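Local atomic coordinates of peptide-binding protein (PDB entry 6SQX), a protein that is a secreted NlpC/P60 endopeptidase of the peptidase C40 family that cleaves the peptidoglycan of potentially competing bacteria. Residues Y345-N348 and Q352-S355; R330-F335 and I396-G401; Y78-P81 and Q85-N88; Q177-W182 and L339-F344. All coordinates share one frame; numbering follows the deposited sequence. Where two conformers were deposited one is given.

Contact 1 of 4, residues Y345-N348 and Q352-S355; sequences YQAN and QIYS
A tight connection from a helix to an edge strand in the NlpC/P60 domain brings Ala-347 and Asn-348 against Ile-353. The helix 343-349 ends here, and after a short turn the chain enters strand 353-355, an outermost strand of the six-stranded antiparallel sheet. Ile-353 is the one side chain of residues 352-355 that packs back on the helix. Its CG1 stands anti to the backbone N (chi1 -165°), and the chain runs on extended, which carries CD1 up to both helix residues. There Ile-353 CD1 meets the methyl CB of Ala-347 at 3.9 Å. Ile-353 CD1 also lies 3.7 Å from Asn-348 OD1. The Asn-348 and Ile-353 side chains cross at a slant, and the amide offers only van der Waals contact. Its ND2 is hydrogen-bonded to Phe-344 O, one turn earlier in the helix, which probably steadies the amide. The backbone of Ala-347 also takes part, with its O 3.4 Å from Ile-353 CB. That oxygen accepts a hydrogen bond from Thr-471 OG1 on the neighbouring strand 467-472, so its polar need is met outside the pair. No direct hydrogen bond joins the two segments. A water does this instead: it donates to Asn-348 O at 2.8 Å and accepts from Ile-353 N at 3.0 Å.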
loop_
_atom_site.group_PDB
_atom_site.type_symbol
_atom_site.label_atom_id
_atom_site.label_comp_id
_atom_site.label_asym_id
_atom_site.label_seq_id
_atom_site.Cartn_x
_atom_site.Cartn_y
_atom_site.Cartn_z
ATOM N N TYR A 345 -9.513 3.359 4.990
ATOM C CA TYR A 345 -9.802 2.091 5.642
ATOM C C TYR A 345 -8.790 1.771 6.729
ATOM O O TYR A 345 -9.142 1.158 7.747
ATOM C CB TYR A 345 -9.938 0.974 4.605
ATOM C CG TYR A 345 -11.182 1.158 3.766
ATOM C CD1 TYR A 345 -12.416 0.713 4.232
ATOM C CD2 TYR A 345 -11.135 1.801 2.528
ATOM C CE1 TYR A 345 -13.564 0.904 3.473
ATOM C CE2 TYR A 345 -12.270 1.990 1.760
ATOM C CZ TYR A 345 -13.485 1.544 2.242
ATOM O OH TYR A 345 -14.617 1.728 1.508
ATOM N N GLN A 346 -7.521 2.185 6.547
ATOM C CA GLN A 346 -6.551 2.029 7.633
ATOM C C GLN A 346 -6.977 2.840 8.845
ATOM O O GLN A 346 -7.040 2.317 9.975
ATOM C CB GLN A 346 -5.143 2.451 7.163
ATOM C CG GLN A 346 -4.585 1.505 6.095
ATOM C CD GLN A 346 -3.218 1.911 5.608
ATOM O OE1 GLN A 346 -2.772 3.029 5.848
ATOM N NE2 GLN A 346 -2.575 1.019 4.877
ATOM N N ALA A 347 -7.306 4.121 8.614
ATOM C CA ALA A 347 -7.637 5.011 9.724
ATOM C C ALA A 347 -8.863 4.529 10.485
ATOM O O ALA A 347 -8.919 4.649 11.707
ATOM C CB ALA A 347 -7.890 6.422 9.212
ATOM N N ASN A 348 -9.850 3.977 9.776
ATOM C CA ASN A 348 -11.114 3.610 10.395
ATOM C C ASN A 348 -11.198 2.154 10.836
ATOM O O ASN A 348 -11.987 1.844 11.739
ATOM C CB ASN A 348 -12.257 3.980 9.454
ATOM C CG ASN A 348 -12.516 5.462 9.459
ATOM O OD1 ASN A 348 -13.288 5.954 10.292
ATOM N ND2 ASN A 348 -11.898 6.193 8.534
ATOM N N GLN A 352 -9.534 1.752 16.618
ATOM C CA GLN A 352 -10.554 2.746 16.945
ATOM C C GLN A 352 -10.027 4.134 16.584
ATOM O O GLN A 352 -9.085 4.627 17.210
ATOM C CB GLN A 352 -10.848 2.667 18.439
ATOM C CG GLN A 352 -11.633 3.821 18.958
ATOM C CD GLN A 352 -13.017 3.859 18.383
ATOM O OE1 GLN A 352 -13.815 2.944 18.613
ATOM N NE2 GLN A 352 -13.326 4.930 17.639
ATOM N N ILE A 353 -10.645 4.775 15.590
ATOM C CA ILE A 353 -10.194 6.096 15.166
ATOM C C ILE A 353 -10.511 7.124 16.245
ATOM O O ILE A 353 -11.553 7.061 16.916
ATOM C CB ILE A 353 -10.825 6.487 13.820
ATOM C CG1 ILE A 353 -10.082 7.675 13.208
ATOM C CG2 ILE A 353 -12.330 6.809 13.961
ATOM C CD1 ILE A 353 -10.458 7.916 11.752
ATOM N N TYR A 354 -9.602 8.070 16.433
ATOM C CA TYR A 354 -9.794 9.218 17.306
ATOM C C TYR A 354 -9.680 10.456 16.431
ATOM O O TYR A 354 -8.578 10.805 15.979
ATOM C CB TYR A 354 -8.746 9.228 18.417
ATOM C CG TYR A 354 -8.853 10.429 19.313
ATOM C CD1 TYR A 354 -9.999 10.657 20.070
ATOM C CD2 TYR A 354 -7.813 11.345 19.402
ATOM C CE1 TYR A 354 -10.097 11.762 20.881
ATOM C CE2 TYR A 354 -7.904 12.458 20.224
ATOM C CZ TYR A 354 -9.054 12.664 20.952
ATOM O OH TYR A 354 -9.156 13.759 21.780
ATOM N N SER A 355 -10.807 11.121 16.190
ATOM C CA SER A 355 -10.842 12.304 15.339
ATOM C C SER A 355 -10.570 13.565 16.153
ATOM O O SER A 355 -11.206 13.812 17.186
ATOM C CB SER A 355 -12.194 12.432 14.638
ATOM O OG SER A 355 -12.373 13.748 14.121
HETATM O O HOH W 1 -12.708 3.325 14.049
#

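Contact 2 of 4, residues R330-F335 and I396-G401; sequences RLFSTF and IGLYMG
This is a small, wholly buried apolar contact in the NlpC/P60 domain, where Leu-331 and Phe-332 of helix 326-334 meet Leu-398 of strand 395-405. The strand lies inside the six-stranded antiparallel sheet, and the helix packs on the face to which Leu-398 points. The backbones stay well apart, with the nearest CA atoms, those of Leu-331 and Leu-398, 10.2 Å from each other. Side chains alone bridge the gap. The branched end of Leu-398 does most of the touching. Its CG is anti to the backbone N (chi1 177°), which carries CG and its two methyls toward the helix. Leu-398 CD1 abuts the edge of the Phe-332 ring, close to the ring plane, at 3.7 Å from Phe-332 CZ. The ring and the leucine approach from opposite directions, and the phenyl meets CD1 with its far rim. The other methyl, Leu-398 CD2, is shared. It lies 4.0 Å from Phe-332 CZ and 4.0 Å from Leu-331 CD2. The two leucines cross at about a right angle and meet methyl to methyl. Phe-414 of the adjoining strand 408-415 also touches Leu-331, and Leu-473 touches Phe-332, extending the apolar layer on both helix residues. The helix that follows Cys-324 thus packs on the antiparallel sheet, as in the papain-like fold of NlpC/P60 peptidases.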
loop_
_atom_site.group_PDB
_atom_site.type_symbol
_atom_site.label_atom_id
_atom_site.label_comp_id
_atom_site.label_asym_id
_atom_site.label_seq_id
_atom_site.Cartn_x
_atom_site.Cartn_y
_atom_site.Cartn_z
ATOM N N ARG A 330 2.697 -2.381 3.601
ATOM C CA ARG A 330 3.802 -3.244 3.229
ATOM C C ARG A 330 4.736 -3.449 4.422
ATOM O O ARG A 330 5.140 -4.580 4.724
ATOM C CB ARG A 330 4.519 -2.587 2.044
ATOM C CG ARG A 330 5.615 -3.455 1.449
ATOM C CD ARG A 330 6.234 -2.715 0.252
ATOM N NE ARG A 330 7.202 -3.591 -0.393
ATOM C CZ ARG A 330 7.981 -3.216 -1.389
ATOM N NH1 ARG A 330 7.891 -1.966 -1.867
ATOM N NH2 ARG A 330 8.843 -4.118 -1.896
ATOM N N LEU A 331 5.123 -2.349 5.100
ATOM C CA LEU A 331 6.017 -2.479 6.250
ATOM C C LEU A 331 5.426 -3.468 7.259
ATOM O O LEU A 331 6.103 -4.381 7.750
ATOM C CB LEU A 331 6.222 -1.114 6.920
ATOM C CG LEU A 331 6.893 -1.135 8.319
ATOM C CD1 LEU A 331 8.345 -1.524 8.146
ATOM C CD2 LEU A 331 6.751 0.211 9.047
ATOM N N PHE A 332 4.139 -3.298 7.593
ATOM C CA PHE A 332 3.563 -4.114 8.652
ATOM C C PHE A 332 3.414 -5.567 8.237
ATOM O O PHE A 332 3.461 -6.459 9.100
ATOM C CB PHE A 332 2.252 -3.487 9.148
ATOM C CG PHE A 332 2.481 -2.365 10.126
ATOM C CD1 PHE A 332 2.812 -2.649 11.445
ATOM C CD2 PHE A 332 2.430 -1.022 9.704
ATOM C CE1 PHE A 332 3.059 -1.617 12.384
ATOM C CE2 PHE A 332 2.681 0.012 10.627
ATOM C CZ PHE A 332 2.988 -0.296 11.978
ATOM N N SER A 333 3.246 -5.821 6.920
ATOM C CA SER A 333 3.070 -7.195 6.448
ATOM C C SER A 333 4.277 -8.061 6.789
ATOM O O SER A 333 4.126 -9.250 7.073
ATOM C CB SER A 333 2.754 -7.253 4.946
ATOM O OG SER A 333 3.892 -6.885 4.147
ATOM N N THR A 334 5.483 -7.476 6.748
ATOM C CA THR A 334 6.713 -8.206 7.084
ATOM C C THR A 334 6.667 -8.784 8.496
ATOM O O THR A 334 7.286 -9.824 8.780
ATOM C CB THR A 334 7.861 -7.202 6.983
ATOM O OG1 THR A 334 7.950 -6.812 5.612
ATOM C CG2 THR A 334 9.209 -7.769 7.422
ATOM N N PHE A 335 5.915 -8.134 9.382
ATOM C CA PHE A 335 5.759 -8.507 10.779
ATOM C C PHE A 335 4.468 -9.302 11.032
ATOM O O PHE A 335 4.135 -9.558 12.200
ATOM C CB PHE A 335 5.800 -7.235 11.633
ATOM C CG PHE A 335 7.110 -6.510 11.517
ATOM C CD1 PHE A 335 8.211 -6.948 12.270
ATOM C CD2 PHE A 335 7.251 -5.455 10.630
ATOM C CE1 PHE A 335 9.440 -6.318 12.144
ATOM C CE2 PHE A 335 8.488 -4.801 10.504
ATOM C CZ PHE A 335 9.588 -5.267 11.242
ATOM N N ILE A 396 -1.569 9.664 5.133
ATOM C CA ILE A 396 -1.451 8.898 6.366
ATOM C C ILE A 396 0.033 8.624 6.593
ATOM O O ILE A 396 0.811 8.514 5.633
ATOM C CB ILE A 396 -2.336 7.615 6.299
ATOM C CG1 ILE A 396 -2.446 6.933 7.664
ATOM C CG2 ILE A 396 -1.800 6.628 5.221
ATOM C CD1 ILE A 396 -3.624 5.906 7.672
ATOM N N GLY A 397 0.421 8.507 7.862
ATOM C CA GLY A 397 1.780 8.104 8.205
ATOM C C GLY A 397 1.809 7.369 9.530
ATOM O O GLY A 397 0.793 7.269 10.239
ATOM N N LEU A 398 2.974 6.825 9.869
ATOM C CA LEU A 398 3.171 6.052 11.093
ATOM C C LEU A 398 3.841 6.942 12.137
ATOM O O LEU A 398 5.008 7.304 11.986
ATOM C CB LEU A 398 4.028 4.811 10.815
ATOM C CG LEU A 398 4.359 3.957 12.048
ATOM C CD1 LEU A 398 3.064 3.386 12.621
ATOM C CD2 LEU A 398 5.368 2.865 11.685
ATOM N N TYR A 399 3.111 7.319 13.184
ATOM C CA TYR A 399 3.676 8.122 14.266
ATOM C C TYR A 399 4.901 7.441 14.860
ATOM O O TYR A 399 4.867 6.248 15.165
ATOM C CB TYR A 399 2.608 8.237 15.352
ATOM C CG TYR A 399 3.010 9.019 16.583
ATOM C CD1 TYR A 399 3.263 10.390 16.514
ATOM C CD2 TYR A 399 3.081 8.403 17.833
ATOM C CE1 TYR A 399 3.606 11.122 17.668
ATOM C CE2 TYR A 399 3.406 9.119 18.981
ATOM C CZ TYR A 399 3.666 10.475 18.902
ATOM O OH TYR A 399 3.984 11.149 20.058
ATOM N N MET A 400 5.991 8.210 15.025
ATOM C CA MET A 400 7.242 7.673 15.564
ATOM C C MET A 400 7.665 8.356 16.858
ATOM O O MET A 400 8.769 8.120 17.327
ATOM C CB MET A 400 8.379 7.757 14.537
ATOM C CG MET A 400 8.291 6.649 13.493
ATOM S SD MET A 400 9.574 6.864 12.216
ATOM C CE MET A 400 11.101 6.816 13.202
ATOM N N GLY A 401 6.804 9.164 17.477
ATOM C CA GLY A 401 7.224 9.882 18.669
ATOM C C GLY A 401 7.679 11.300 18.369
ATOM O O GLY A 401 7.058 11.995 17.546
#

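Contact 3 of 4, residues Y78-P81 and Q85-N88; sequences YYVP and QTKN
Tyr-78 and Lys-87 lie side by side and point the same way, the lysine chain running over one face of the tyrosine ring. Lys-87 is extended beyond CG, so its methylenes follow the ring from CE2 out to the hydroxyl. Lys-87 CG sits 4.1 Å from the centroid of the Tyr-78 ring, 29° off the normal, an off-centre CH-pi contact. Further out, Lys-87 CD lies 3.6 Å from Tyr-78 OH. Tyr-79 and Asn-88 meet differently. They cross at about a right angle, with the ring and amide planes 84° apart, and Asn-88 ND2 comes to 3.3 Å from Tyr-79 CE2. The backbone beneath is a beta hairpin of strands 76-78 and 87-89. Tyr-78 and Lys-87 form an antiparallel non-hydrogen-bonded pair, with CA atoms 4.5 Å apart. Beyond that pair the chain turns, and Thr-86 closes the loop end with two hydrogen bonds. Its O accepts one from Tyr-79 N at 3.2 Å, and its OG1 one from Val-80 N at 3.0 Å. A chi1 of 73° sets OG1 between the backbone N and the carbonyl carbon, facing Val-80; OG1 is also hydrogen-bonded to Asn-83 O. The Thr-86 and Val-80 side chains meet at a slant, with Thr-86 CG2 4.0 Å from Val-80 CG2. Across this end lies helix 343-349, where Tyr-345 stacks on the ring of Tyr-79 and Tyr-349 touches both Val-80 and Thr-86.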
loop_
_atom_site.group_PDB
_atom_site.type_symbol
_atom_site.label_atom_id
_atom_site.label_comp_id
_atom_site.label_asym_id
_atom_site.label_seq_id
_atom_site.Cartn_x
_atom_site.Cartn_y
_atom_site.Cartn_z
ATOM N N TYR A 78 -14.581 -7.350 -0.251
ATOM C CA TYR A 78 -14.456 -6.639 1.021
ATOM C C TYR A 78 -13.148 -5.857 1.059
ATOM O O TYR A 78 -12.091 -6.453 0.899
ATOM C CB TYR A 78 -14.422 -7.645 2.176
ATOM C CG TYR A 78 -15.738 -8.358 2.355
ATOM C CD1 TYR A 78 -16.113 -9.410 1.502
ATOM C CD2 TYR A 78 -16.622 -7.977 3.368
ATOM C CE1 TYR A 78 -17.363 -10.056 1.654
ATOM C CE2 TYR A 78 -17.853 -8.627 3.546
ATOM C CZ TYR A 78 -18.227 -9.640 2.678
ATOM O OH TYR A 78 -19.446 -10.274 2.846
ATOM N N TYR A 79 -13.199 -4.558 1.367
ATOM C CA TYR A 79 -11.925 -3.894 1.692
ATOM C C TYR A 79 -11.320 -4.449 2.968
ATOM O O TYR A 79 -10.090 -4.413 3.130
ATOM C CB TYR A 79 -12.120 -2.373 1.842
ATOM C CG TYR A 79 -12.465 -1.736 0.541
ATOM C CD1 TYR A 79 -11.497 -1.562 -0.451
ATOM C CD2 TYR A 79 -13.772 -1.307 0.277
ATOM C CE1 TYR A 79 -11.818 -1.004 -1.679
ATOM C CE2 TYR A 79 -14.097 -0.715 -0.955
ATOM C CZ TYR A 79 -13.102 -0.560 -1.928
ATOM O OH TYR A 79 -13.391 -0.017 -3.162
ATOM N N VAL A 80 -12.135 -4.921 3.904
ATOM C CA VAL A 80 -11.678 -5.560 5.134
ATOM C C VAL A 80 -12.418 -6.891 5.234
ATOM O O VAL A 80 -13.628 -6.902 5.541
ATOM C CB VAL A 80 -11.950 -4.654 6.351
ATOM C CG1 VAL A 80 -11.558 -5.366 7.674
ATOM C CG2 VAL A 80 -11.201 -3.313 6.173
ATOM N N PRO A 81 -11.789 -8.022 4.920
ATOM C CA PRO A 81 -12.507 -9.310 4.904
ATOM C C PRO A 81 -13.294 -9.510 6.184
ATOM O O PRO A 81 -12.840 -9.199 7.285
ATOM C CB PRO A 81 -11.370 -10.340 4.772
ATOM C CG PRO A 81 -10.367 -9.631 3.950
ATOM C CD PRO A 81 -10.400 -8.152 4.434
ATOM N N GLN A 85 -19.340 -3.835 6.832
ATOM C CA GLN A 85 -19.322 -2.410 6.548
ATOM C C GLN A 85 -18.497 -2.072 5.317
ATOM O O GLN A 85 -18.565 -0.932 4.832
ATOM C CB GLN A 85 -18.770 -1.640 7.750
ATOM C CG GLN A 85 -19.623 -1.779 9.014
ATOM C CD GLN A 85 -20.925 -1.030 9.009
ATOM O OE1 GLN A 85 -21.359 -0.427 7.998
ATOM N NE2 GLN A 85 -21.568 -1.049 10.177
ATOM N N THR A 86 -17.701 -3.024 4.824
ATOM C CA THR A 86 -16.782 -2.788 3.709
ATOM C C THR A 86 -17.115 -3.650 2.493
ATOM O O THR A 86 -16.286 -3.780 1.572
ATOM C CB THR A 86 -15.321 -3.013 4.142
ATOM O OG1 THR A 86 -15.029 -4.404 4.308
ATOM C CG2 THR A 86 -15.032 -2.293 5.455
ATOM N N LYS A 87 -18.313 -4.238 2.469
ATOM C CA LYS A 87 -18.712 -5.183 1.430
ATOM C C LYS A 87 -19.226 -4.449 0.204
ATOM O O LYS A 87 -19.999 -3.497 0.321
ATOM C CB LYS A 87 -19.856 -6.044 1.959
ATOM C CG LYS A 87 -20.319 -7.141 1.005
ATOM C CD LYS A 87 -21.623 -7.777 1.518
ATOM C CE LYS A 87 -22.067 -8.930 0.623
ATOM N NZ LYS A 87 -23.367 -9.533 1.019
ATOM N N ASN A 88 -18.843 -4.933 -0.975
ATOM C CA ASN A 88 -19.186 -4.327 -2.249
ATOM C C ASN A 88 -19.581 -5.402 -3.249
ATOM O O ASN A 88 -19.008 -6.492 -3.255
ATOM C CB ASN A 88 -17.979 -3.569 -2.831
ATOM C CG ASN A 88 -17.581 -2.376 -1.980
ATOM O OD1 ASN A 88 -18.029 -1.249 -2.212
ATOM N ND2 ASN A 88 -16.737 -2.620 -0.978
#

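Contact 4 of 4, residues Q177-W182 and L339-F344; sequences QLSALW and LPRSSF
One arginine side chain, that of Arg-341, makes every hydrogen bond of this contact, reaching from the NlpC/P60 domain to a beta bulge in the SH3 region. Leu-178 and Ser-179 of strand 177-181 both face Val-151 of the antiparallel partner strand 149-152, a classic beta bulge. Arg-341 comes from the loop just before helix 343-349 and grips both bulge residues. Its chain leaves the backbone with CG anti to N but bends at chi2 (69°), and the guanidinium then meets the strand with its edge. Arg-341 NE donates to Ser-179 OG at 2.9 Å, and the serine oxygen lies in the guanidinium plane. Arg-341 NH2 donates to Leu-178 O, also at 2.9 Å, with that oxygen about 20° out of the plane. A weak third bond runs from Arg-341 NE to Leu-178 O at 3.2 Å. None of the three is straight; the N-H...O angle of the bond to Ser-179 OG is 144°. The NE hydrogen is thus shared, mainly with Ser-179 OG and weakly with Leu-178 O, which NH2 also holds. Partners beyond the segments hold both sides of the contact. Arg-341 NH2 forms a salt bridge with Asp-323, which probably helps fix the guanidinium, and Ser-179 OG is hydrogen-bonded to Thr-206 OG1. Asp-323 directly precedes Cys-324, found here as cysteinesulfonic acid, so the contact joins the SH3 region to the NlpC/P60 domain close to that oxidised residue. The aliphatic part of the arginine touches the serine too, with Arg-341 CD 3.3 Å from Ser-179 OG.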
loop_
_atom_site.group_PDB
_atom_site.type_symbol
_atom_site.label_atom_id
_atom_site.label_comp_id
_atom_site.label_asym_id
_atom_site.label_seq_id
_atom_site.Cartn_x
_atom_site.Cartn_y
_atom_site.Cartn_z
ATOM N N GLN A 177 -4.187 3.139 -11.863
ATOM C CA GLN A 177 -3.271 2.344 -11.062
ATOM C C GLN A 177 -3.790 2.189 -9.629
ATOM O O GLN A 177 -4.015 3.193 -8.933
ATOM C CB GLN A 177 -1.905 3.030 -11.073
ATOM C CG GLN A 177 -0.827 2.247 -10.231
ATOM C CD GLN A 177 -0.758 0.736 -10.606
ATOM O OE1 GLN A 177 -0.855 0.374 -11.813
ATOM N NE2 GLN A 177 -0.644 -0.140 -9.579
ATOM N N LEU A 178 -3.975 0.942 -9.165
ATOM C CA LEU A 178 -4.582 0.743 -7.849
ATOM C C LEU A 178 -3.638 0.214 -6.777
ATOM O O LEU A 178 -3.614 0.747 -5.649
ATOM C CB LEU A 178 -5.732 -0.253 -7.960
ATOM C CG LEU A 178 -6.914 0.221 -8.802
ATOM C CD1 LEU A 178 -8.026 -0.859 -8.780
ATOM C CD2 LEU A 178 -7.485 1.588 -8.333
ATOM N N SER A 179 -2.905 -0.869 -7.057
ATOM C CA SER A 179 -2.091 -1.512 -6.029
ATOM C C SER A 179 -0.933 -2.254 -6.679
ATOM O O SER A 179 -0.963 -2.539 -7.878
ATOM C CB SER A 179 -2.899 -2.546 -5.236
ATOM O OG SER A 179 -3.986 -1.896 -4.594
ATOM N N ALA A 180 0.057 -2.623 -5.859
ATOM C CA ALA A 180 1.143 -3.492 -6.305
ATOM C C ALA A 180 1.088 -4.759 -5.462
ATOM O O ALA A 180 1.277 -4.691 -4.239
ATOM C CB ALA A 180 2.497 -2.813 -6.079
ATOM N N LEU A 181 0.833 -5.910 -6.104
ATOM C CA LEU A 181 0.766 -7.201 -5.409
ATOM C C LEU A 181 1.991 -8.044 -5.717
ATOM O O LEU A 181 2.400 -8.156 -6.876
ATOM C CB LEU A 181 -0.505 -8.001 -5.793
ATOM C CG LEU A 181 -1.866 -7.401 -5.464
ATOM C CD1 LEU A 181 -2.991 -8.316 -5.957
ATOM C CD2 LEU A 181 -1.985 -7.137 -3.984
ATOM N N TRP A 182 2.529 -8.678 -4.684
ATOM C CA TRP A 182 3.775 -9.405 -4.840
ATOM C C TRP A 182 3.554 -10.875 -5.181
ATOM O O TRP A 182 2.557 -11.493 -4.792
ATOM C CB TRP A 182 4.565 -9.313 -3.523
ATOM C CG TRP A 182 4.663 -7.903 -3.033
ATOM C CD1 TRP A 182 4.226 -7.432 -1.840
ATOM C CD2 TRP A 182 5.175 -6.757 -3.751
ATOM N NE1 TRP A 182 4.416 -6.073 -1.752
ATOM C CE2 TRP A 182 5.005 -5.629 -2.908
ATOM C CE3 TRP A 182 5.730 -6.573 -5.021
ATOM C CZ2 TRP A 182 5.402 -4.347 -3.280
ATOM C CZ3 TRP A 182 6.144 -5.285 -5.388
ATOM C CH2 TRP A 182 5.978 -4.192 -4.517
ATOM N N LEU A 339 -2.882 -4.511 7.555
ATOM C CA LEU A 339 -3.613 -3.269 7.345
ATOM C C LEU A 339 -4.366 -3.345 6.027
ATOM O O LEU A 339 -3.908 -3.983 5.071
ATOM C CB LEU A 339 -2.627 -2.083 7.227
ATOM C CG LEU A 339 -1.775 -1.753 8.458
ATOM C CD1 LEU A 339 -0.991 -0.444 8.235
ATOM C CD2 LEU A 339 -2.558 -1.712 9.768
ATOM N N PRO A 340 -5.513 -2.664 5.926
ATOM C CA PRO A 340 -6.171 -2.540 4.613
ATOM C C PRO A 340 -5.387 -1.699 3.633
ATOM O O PRO A 340 -4.390 -1.085 4.016
ATOM C CB PRO A 340 -7.536 -1.915 4.925
ATOM C CG PRO A 340 -7.506 -1.525 6.337
ATOM C CD PRO A 340 -6.287 -2.082 7.030
ATOM N N ARG A 341 -5.850 -1.601 2.396
ATOM C CA ARG A 341 -5.064 -0.984 1.334
ATOM C C ARG A 341 -4.975 0.538 1.449
ATOM O O ARG A 341 -3.897 1.125 1.224
ATOM C CB ARG A 341 -5.663 -1.364 -0.011
ATOM C CG ARG A 341 -5.124 -0.549 -1.193
ATOM C CD ARG A 341 -3.662 -0.877 -1.476
ATOM N NE ARG A 341 -3.156 -0.056 -2.575
ATOM C CZ ARG A 341 -2.500 1.094 -2.413
ATOM N NH1 ARG A 341 -2.311 1.573 -1.198
ATOM N NH2 ARG A 341 -2.047 1.737 -3.469
ATOM N N SER A 342 -6.094 1.225 1.701
ATOM C CA SER A 342 -6.129 2.672 1.555
ATOM C C SER A 342 -6.206 3.397 2.895
ATOM O O SER A 342 -6.577 2.835 3.932
ATOM C CB SER A 342 -7.266 3.101 0.622
ATOM O OG SER A 342 -7.093 2.482 -0.656
ATOM N N SER A 343 -5.850 4.686 2.848
ATOM C CA SER A 343 -5.750 5.481 4.083
ATOM C C SER A 343 -7.059 5.541 4.864
ATOM O O SER A 343 -7.033 5.474 6.102
ATOM C CB SER A 343 -5.220 6.899 3.812
ATOM O OG SER A 343 -6.107 7.635 2.976
ATOM N N PHE A 344 -8.197 5.701 4.175
ATOM C CA PHE A 344 -9.468 5.793 4.898
ATOM C C PHE A 344 -9.751 4.498 5.646
ATOM O O PHE A 344 -10.192 4.511 6.810
ATOM C CB PHE A 344 -10.611 6.080 3.932
ATOM C CG PHE A 344 -11.958 6.039 4.592
ATOM C CD1 PHE A 344 -12.480 7.169 5.213
ATOM C CD2 PHE A 344 -12.692 4.858 4.619
ATOM C CE1 PHE A 344 -13.732 7.134 5.850
ATOM C CE2 PHE A 344 -13.943 4.823 5.251
ATOM C CZ PHE A 344 -14.447 5.967 5.869
#

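Contact 2 is fully buried and purely apolar, whereas contacts 1, 3 and 4 are partly buried and mix in polar groups. Contacts 1 and 2 set two successive helices, 343-349 and 326-334, against the same six-stranded sheet; Ile-396 links them by touching Gln-346. Contact 1 uses helix 343-349, and contact 4 the loop that leads into it; Gln-346 NE2 to Pro-340 O ties them. Contact 3, a local hairpin, lies against this region through Tyr-79 on Tyr-345 and Val-80 on Pro-340. Contact 4 alone joins the SH3 region to the NlpC/P60 domain, and it alone uses the hydrogen-bonding end of a charged side chain. Contact 1 is bridged by water, and contact 3 by hydrogen bonds donated from the backbone.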